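Local coordinates for beta-N-acetylglucosaminidase-like protein Glycoside hydrolase family 20 (Flavobacterium johnsoniae, PDB 6YHH), which probably removes terminal N-acetylhexosamine residues from chitin-derived oligosaccharides, as a family 20 beta-N-acetylglucosaminidase of bacterial chitin breakdown, at residues M2-P13 and E118-N126. Numbering follows the deposited sequence.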
ATOM      1  N   MET A   2      22.896  -0.480  28.123  1.00 37.03           N
ATOM      2  CA  MET A   2      23.203   0.451  27.003  1.00 34.72           C
ATOM      3  C   MET A   2      24.106   1.649  27.427  1.00 32.74           C
ATOM      4  O   MET A   2      24.139   2.057  28.607  1.00 32.19           O
ATOM      5  CB  MET A   2      21.898   1.080  26.404  1.00 39.50           C
ATOM      6  CG  MET A   2      20.779   0.094  26.033  1.00 49.37           C
ATOM      7  SD  MET A   2      21.314  -1.213  24.914  1.00 59.79           S
ATOM      8  CE  MET A   2      21.652  -0.193  23.471  1.00 63.72           C
ATOM      9  N   GLN A   3      24.781   2.208  26.409  1.00 28.18           N
ATOM     10  CA  GLN A   3      25.488   3.517  26.428  1.00 29.23           C
ATOM     11  C   GLN A   3      24.721   4.441  25.465  1.00 25.39           C
ATOM     12  O   GLN A   3      24.109   3.919  24.553  1.00 21.55           O
ATOM     13  CB  GLN A   3      26.888   3.334  25.836  1.00 27.62           C
ATOM     14  N   LYS A   4      24.751   5.774  25.616  1.00 24.68           N
ATOM     15  CA  LYS A   4      23.961   6.665  24.711  1.00 25.35           C
ATOM     16  C   LYS A   4      24.385   6.476  23.211  1.00 24.76           C
ATOM     17  O   LYS A   4      23.588   6.566  22.326  1.00 20.40           O
ATOM     18  CB  LYS A   4      23.984   8.162  25.165  1.00 29.21           C
ATOM     19  CG  LYS A   4      25.243   8.951  24.930  1.00 32.10           C
ATOM     20  CD  LYS A   4      25.013  10.425  25.332  1.00 30.58           C
ATOM     21  N   GLU A   5      25.642   6.124  22.960  1.00 24.49           N
ATOM     22  CA  GLU A   5      26.118   5.849  21.602  1.00 26.90           C
ATOM     23  C   GLU A   5      25.417   4.649  20.862  1.00 27.88           C
ATOM     24  O   GLU A   5      25.559   4.510  19.657  1.00 30.84           O
ATOM     25  CB  GLU A   5      27.655   5.613  21.650  1.00 29.54           C
ATOM     26  N   GLN A   6      24.679   3.797  21.560  1.00 25.07           N
ATOM     27  CA  GLN A   6      24.031   2.649  20.961  1.00 22.15           C
ATOM     28  C   GLN A   6      22.571   2.982  20.647  1.00 19.28           C
ATOM     29  O   GLN A   6      21.852   2.125  20.146  1.00 22.37           O
ATOM     30  CB  GLN A   6      24.059   1.511  21.974  1.00 25.64           C
ATOM     31  CG  GLN A   6      25.464   1.036  22.243  1.00 34.82           C
ATOM     32  CD  GLN A   6      25.487   0.028  23.378  1.00 40.26           C
ATOM     33  OE1 GLN A   6      25.599   0.395  24.533  1.00 42.69           O
ATOM     34  NE2 GLN A   6      25.310  -1.233  23.050  1.00 46.36           N
ATOM     35  N   LEU A   7      22.117   4.173  21.032  1.00 13.62           N
ATOM     36  CA  LEU A   7      20.710   4.525  20.887  1.00 13.94           C
ATOM     37  C   LEU A   7      20.440   5.040  19.483  1.00 12.86           C
ATOM     38  O   LEU A   7      21.069   6.021  19.028  1.00 12.35           O
ATOM     39  CB  LEU A   7      20.247   5.551  21.943  1.00 15.32           C
ATOM     40  CG  LEU A   7      20.456   5.122  23.456  1.00 17.04           C
ATOM     41  CD1 LEU A   7      19.844   6.230  24.316  1.00 17.00           C
ATOM     42  CD2 LEU A   7      19.886   3.745  23.766  1.00 19.00           C
ATOM     43  N   ASN A   8      19.392   4.478  18.881  1.00 11.77           N
ATOM     44  CA  ASN A   8      18.988   4.952  17.540  1.00 11.85           C
ATOM     45  C   ASN A   8      17.876   5.928  17.539  1.00 11.16           C
ATOM     46  O   ASN A   8      16.765   5.668  17.054  1.00 13.34           O
ATOM     47  CB  ASN A   8      18.778   3.752  16.631  1.00 11.43           C
ATOM     48  CG  ASN A   8      20.053   2.922  16.517  1.00 11.60           C
ATOM     49  OD1 ASN A   8      21.101   3.460  16.195  1.00 11.41           O
ATOM     50  ND2 ASN A   8      19.956   1.616  16.781  1.00 13.04           N
ATOM     51  N   LEU A   9      18.180   7.124  18.080  1.00 11.66           N
ATOM     52  CA  LEU A   9      17.183   8.194  18.226  1.00 11.54           C
ATOM     53  C   LEU A   9      17.349   9.146  17.082  1.00 11.44           C
ATOM     54  O   LEU A   9      18.483   9.552  16.772  1.00 10.79           O
ATOM     55  CB  LEU A   9      17.336   8.989  19.538  1.00 11.94           C
ATOM     56  CG  LEU A   9      17.410   8.117  20.785  1.00 14.13           C
ATOM     57  CD1 LEU A   9      17.566   8.951  22.076  1.00 13.92           C
ATOM     58  CD2 LEU A   9      16.225   7.159  20.888  1.00 15.53           C
ATOM     59  N   MET A  10      16.253   9.612  16.461  1.00  9.94           N
ATOM     60  CA  MET A  10      16.355  10.527  15.339  1.00  9.98           C
ATOM     61  C   MET A  10      14.975  11.212  15.217  1.00  9.56           C
ATOM     62  O   MET A  10      13.965  10.508  15.131  1.00 10.22           O
ATOM     63  CB  MET A  10      16.661   9.850  14.009  1.00 10.10           C
ATOM     64  CG  MET A  10      16.946  10.848  12.911  1.00  9.64           C
ATOM     65  SD  MET A  10      17.423  10.073  11.328  1.00 10.37           S
ATOM     66  CE  MET A  10      18.882   9.132  11.782  1.00 11.16           C
ATOM     67  N   PRO A  11      14.877  12.548  15.270  1.00  9.39           N
ATOM     68  CA  PRO A  11      16.009  13.460  15.569  1.00  9.63           C
ATOM     69  C   PRO A  11      16.700  13.149  16.915  1.00  9.91           C
ATOM     70  O   PRO A  11      16.017  12.811  17.884  1.00 10.49           O
ATOM     71  CB  PRO A  11      15.317  14.812  15.661  1.00  9.87           C
ATOM     72  CG  PRO A  11      14.074  14.668  14.829  1.00  9.46           C
ATOM     73  CD  PRO A  11      13.588  13.279  15.106  1.00  9.09           C
ATOM     74  N   TRP A  12      18.026  13.333  16.943  1.00  9.95           N
ATOM     75  CA  TRP A  12      18.772  13.204  18.206  1.00  9.75           C
ATOM     76  C   TRP A  12      18.261  14.270  19.195  1.00  9.15           C
ATOM     77  O   TRP A  12      18.196  15.484  18.821  1.00  9.81           O
ATOM     78  CB  TRP A  12      20.241  13.398  17.952  1.00  9.62           C
ATOM     79  CG  TRP A  12      21.005  13.037  19.190  1.00 11.70           C
ATOM     80  CD1 TRP A  12      21.566  13.917  20.090  1.00 12.43           C
ATOM     81  CD2 TRP A  12      21.160  11.738  19.741  1.00 12.18           C
ATOM     82  NE1 TRP A  12      22.071  13.231  21.174  1.00 12.93           N
ATOM     83  CE2 TRP A  12      21.875  11.879  20.971  1.00 13.15           C
ATOM     84  CE3 TRP A  12      20.826  10.435  19.298  1.00 12.55           C
ATOM     85  CZ2 TRP A  12      22.230  10.769  21.767  1.00 14.09           C
ATOM     86  CZ3 TRP A  12      21.194   9.346  20.076  1.00 12.87           C
ATOM     87  CH2 TRP A  12      21.895   9.515  21.311  1.00 13.46           C
ATOM     88  N   PRO A  13      17.815  13.836  20.396  1.00 10.00           N
ATOM     89  CA  PRO A  13      17.208  14.807  21.307  1.00  9.81           C
ATOM     90  C   PRO A  13      18.222  15.823  21.879  1.00  9.52           C
ATOM     91  O   PRO A  13      19.446  15.597  21.877  1.00 10.74           O
ATOM     92  CB  PRO A  13      16.660  13.963  22.412  1.00 10.75           C
ATOM     93  CG  PRO A  13      16.394  12.599  21.767  1.00 11.45           C
ATOM     94  CD  PRO A  13      17.582  12.467  20.857  1.00 10.41           C
ATOM     95  N   GLU A 118       7.164   9.065  20.167  1.00  9.80           N
ATOM     96  CA  GLU A 118       8.063   8.640  19.077  1.00  9.36           C
ATOM     97  C   GLU A 118       9.450   8.371  19.582  1.00  9.23           C
ATOM     98  O   GLU A 118      10.079   7.413  19.201  1.00  9.94           O
ATOM     99  CB  GLU A 118       8.115   9.655  17.960  1.00  9.19           C
ATOM    100  CG  GLU A 118       6.741   9.886  17.319  1.00  9.74           C
ATOM    101  CD  GLU A 118       6.166   8.664  16.599  1.00  9.96           C
ATOM    102  OE1 GLU A 118       6.910   7.685  16.305  1.00 11.07           O
ATOM    103  OE2 GLU A 118       4.942   8.769  16.261  1.00 10.57           O
ATOM    104  N   THR A 119       9.936   9.208  20.489  1.00  8.45           N
ATOM    105  CA  THR A 119      11.235   8.962  21.090  1.00  9.35           C
ATOM    106  C   THR A 119      11.231   7.663  21.859  1.00  9.60           C
ATOM    107  O   THR A 119      12.229   6.893  21.820  1.00  9.75           O
ATOM    108  CB  THR A 119      11.656  10.138  22.000  1.00  9.77           C
ATOM    109  OG1 THR A 119      11.552  11.328  21.264  1.00 10.29           O
ATOM    110  CG2 THR A 119      13.056   9.968  22.501  1.00 10.28           C
ATOM    111  N   LEU A 120      10.188   7.462  22.676  1.00 10.53           N
ATOM    112  CA  LEU A 120      10.027   6.202  23.434  1.00 10.28           C
ATOM    113  C   LEU A 120      10.100   4.960  22.534  1.00 10.24           C
ATOM    114  O   LEU A 120      10.799   3.989  22.848  1.00 10.44           O
ATOM    115  CB  LEU A 120       8.765   6.239  24.332  1.00 11.44           C
ATOM    116  CG  LEU A 120       8.640   5.062  25.278  1.00 10.80           C
ATOM    117  CD1 LEU A 120       9.845   4.724  26.105  1.00 11.83           C
ATOM    118  CD2 LEU A 120       7.391   5.249  26.098  1.00 11.71           C
ATOM    119  N   LEU A 121       9.391   4.954  21.414  1.00 10.59           N
ATOM    120  CA  LEU A 121       9.515   3.816  20.480  1.00  9.92           C
ATOM    121  C   LEU A 121      10.928   3.600  20.034  1.00 10.34           C
ATOM    122  O   LEU A 121      11.376   2.450  19.894  1.00 10.85           O
ATOM    123  CB  LEU A 121       8.600   4.057  19.293  1.00 10.54           C
ATOM    124  CG  LEU A 121       7.115   3.897  19.599  1.00 10.20           C
ATOM    125  CD1 LEU A 121       6.276   4.407  18.440  1.00 10.51           C
ATOM    126  CD2 LEU A 121       6.787   2.437  19.952  1.00 11.59           C
ATOM    127  N   GLN A 122      11.655   4.710  19.803  1.00 10.09           N
ATOM    128  CA  GLN A 122      13.052   4.569  19.360  1.00 11.33           C
ATOM    129  C   GLN A 122      13.967   4.107  20.417  1.00 10.56           C
ATOM    130  O   GLN A 122      15.017   3.508  20.089  1.00 11.45           O
ATOM    131  CB  GLN A 122      13.534   5.885  18.786  1.00  9.79           C
ATOM    132  CG  GLN A 122      12.842   6.285  17.477  1.00 10.40           C
ATOM    133  CD  GLN A 122      13.384   7.603  16.918  1.00 11.66           C
ATOM    134  OE1 GLN A 122      13.994   8.399  17.640  1.00 11.28           O
ATOM    135  NE2 GLN A 122      13.111   7.863  15.626  1.00 11.95           N
ATOM    136  N   LEU A 123      13.547   4.253  21.675  1.00 11.18           N
ATOM    137  CA  LEU A 123      14.375   3.778  22.767  1.00 12.87           C
ATOM    138  C   LEU A 123      14.279   2.301  23.034  1.00 13.33           C
ATOM    139  O   LEU A 123      15.105   1.719  23.770  1.00 12.43           O
ATOM    140  CB  LEU A 123      13.999   4.496  24.083  1.00 14.78           C
ATOM    141  CG  LEU A 123      14.624   5.761  24.586  1.00 19.10           C
ATOM    142  CD1 LEU A 123      14.066   5.979  26.028  1.00 20.87           C
ATOM    143  CD2 LEU A 123      16.176   5.713  24.598  1.00 16.31           C
ATOM    144  N   LEU A 124      13.271   1.656  22.451  1.00 12.43           N
ATOM    145  CA  LEU A 124      13.072   0.171  22.605  1.00 12.57           C
ATOM    146  C   LEU A 124      14.257  -0.611  22.262  1.00 12.76           C
ATOM    147  O   LEU A 124      14.864  -0.415  21.164  1.00 13.67           O
ATOM    148  CB  LEU A 124      11.878  -0.281  21.771  1.00 13.70           C
ATOM    149  CG  LEU A 124      11.443  -1.758  22.015  1.00 15.07           C
ATOM    150  CD1 LEU A 124      10.912  -1.964  23.400  1.00 16.19           C
ATOM    151  CD2 LEU A 124      10.484  -2.097  20.865  1.00 17.35           C
ATOM    152  N   GLN A 125      14.661  -1.487  23.172  1.00 11.90           N
ATOM    153  CA  GLN A 125      15.770  -2.396  23.005  1.00 13.65           C
ATOM    154  C   GLN A 125      15.263  -3.823  23.211  1.00 15.12           C
ATOM    155  O   GLN A 125      14.151  -4.050  23.689  1.00 13.43           O
ATOM    156  CB  GLN A 125      16.910  -2.112  24.008  1.00 13.79           C
ATOM    157  CG  GLN A 125      17.391  -0.667  24.011  1.00 15.08           C
ATOM    158  CD  GLN A 125      17.925  -0.152  22.719  1.00 18.11           C
ATOM    159  OE1 GLN A 125      17.632   1.030  22.312  1.00 23.30           O
ATOM    160  NE2 GLN A 125      18.817  -0.888  22.137  1.00 20.03           N
ATOM    161  N   ASN A 126      16.122  -4.775  22.872  1.00 16.75           N
ATOM    162  CA  ASN A 126      15.855  -6.180  23.206  1.00 16.97           C
ATOM    163  C   ASN A 126      17.163  -6.924  23.358  1.00 18.66           C
ATOM    164  O   ASN A 126      18.200  -6.448  22.859  1.00 19.25           O
ATOM    165  CB  ASN A 126      14.967  -6.868  22.140  1.00 18.09           C
ATOM    166  CG  ASN A 126      15.538  -6.812  20.742  1.00 24.33           C
ATOM    167  OD1 ASN A 126      16.480  -7.627  20.397  1.00 22.30           O
ATOM    168  ND2 ASN A 126      14.846  -5.989  19.836  1.00 25.16           N
TER
HETATM  169  O   HOH W   1      17.587   2.614  19.926  1.00 15.67           O
HETATM  170  O   HOH W   2      14.176  10.842  18.968  1.00 10.61           O
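Gln-122 and Met-10 show how a single side-chain amide can grip both polar backbone atoms of a loop residue. In the alpha/beta domain that precedes the catalytic barrel of family 20 hydrolases, the last turns of helix 110-123 pack against the N-terminal loop leading into strand 15-19. The Gln-122 chain runs straight beyond CG, with CG set anti to the carbonyl carbon (chi1 -67°), and delivers its amide to Met-10 N and O alike. Gln-122 NE2 donates to Met-10 O at 2.8 Å, in the plane of both groups and on a lone pair of that oxygen. The return bond, from Met-10 N to Gln-122 OE1, is equally short at 2.8 Å, but the donor stands above the carbonyl plane, 36° out of it. Water 2 lies within hydrogen-bonding distance of Gln-122 OE1 and Pro-11 O. A leucine in place of Gln-122 would probably leave both backbone groups of Met-10 without these mates and the loop less firmly fixed. Beyond the amide the contact turns apolar. Leu-9 CD2 rests on Gln-122 CB at 3.6 Å and also meets Leu-123 CD2, a methyl that Leu-7 CD1 touches as well. Farther along, Met-2, bent at chi2 and chi3, brings SD and CE against the folded chain of Gln-125, whose backbone pairs with Tyr-132. Asn-8 and Met-10 also touch helix 484-497, where Arg-490 NH1 hydrogen-bonds to Leu-9 O. Water 1 completes the join, accepting from Asn-8 N at 2.8 Å and donating to Gln-122 O at 2.7 Å.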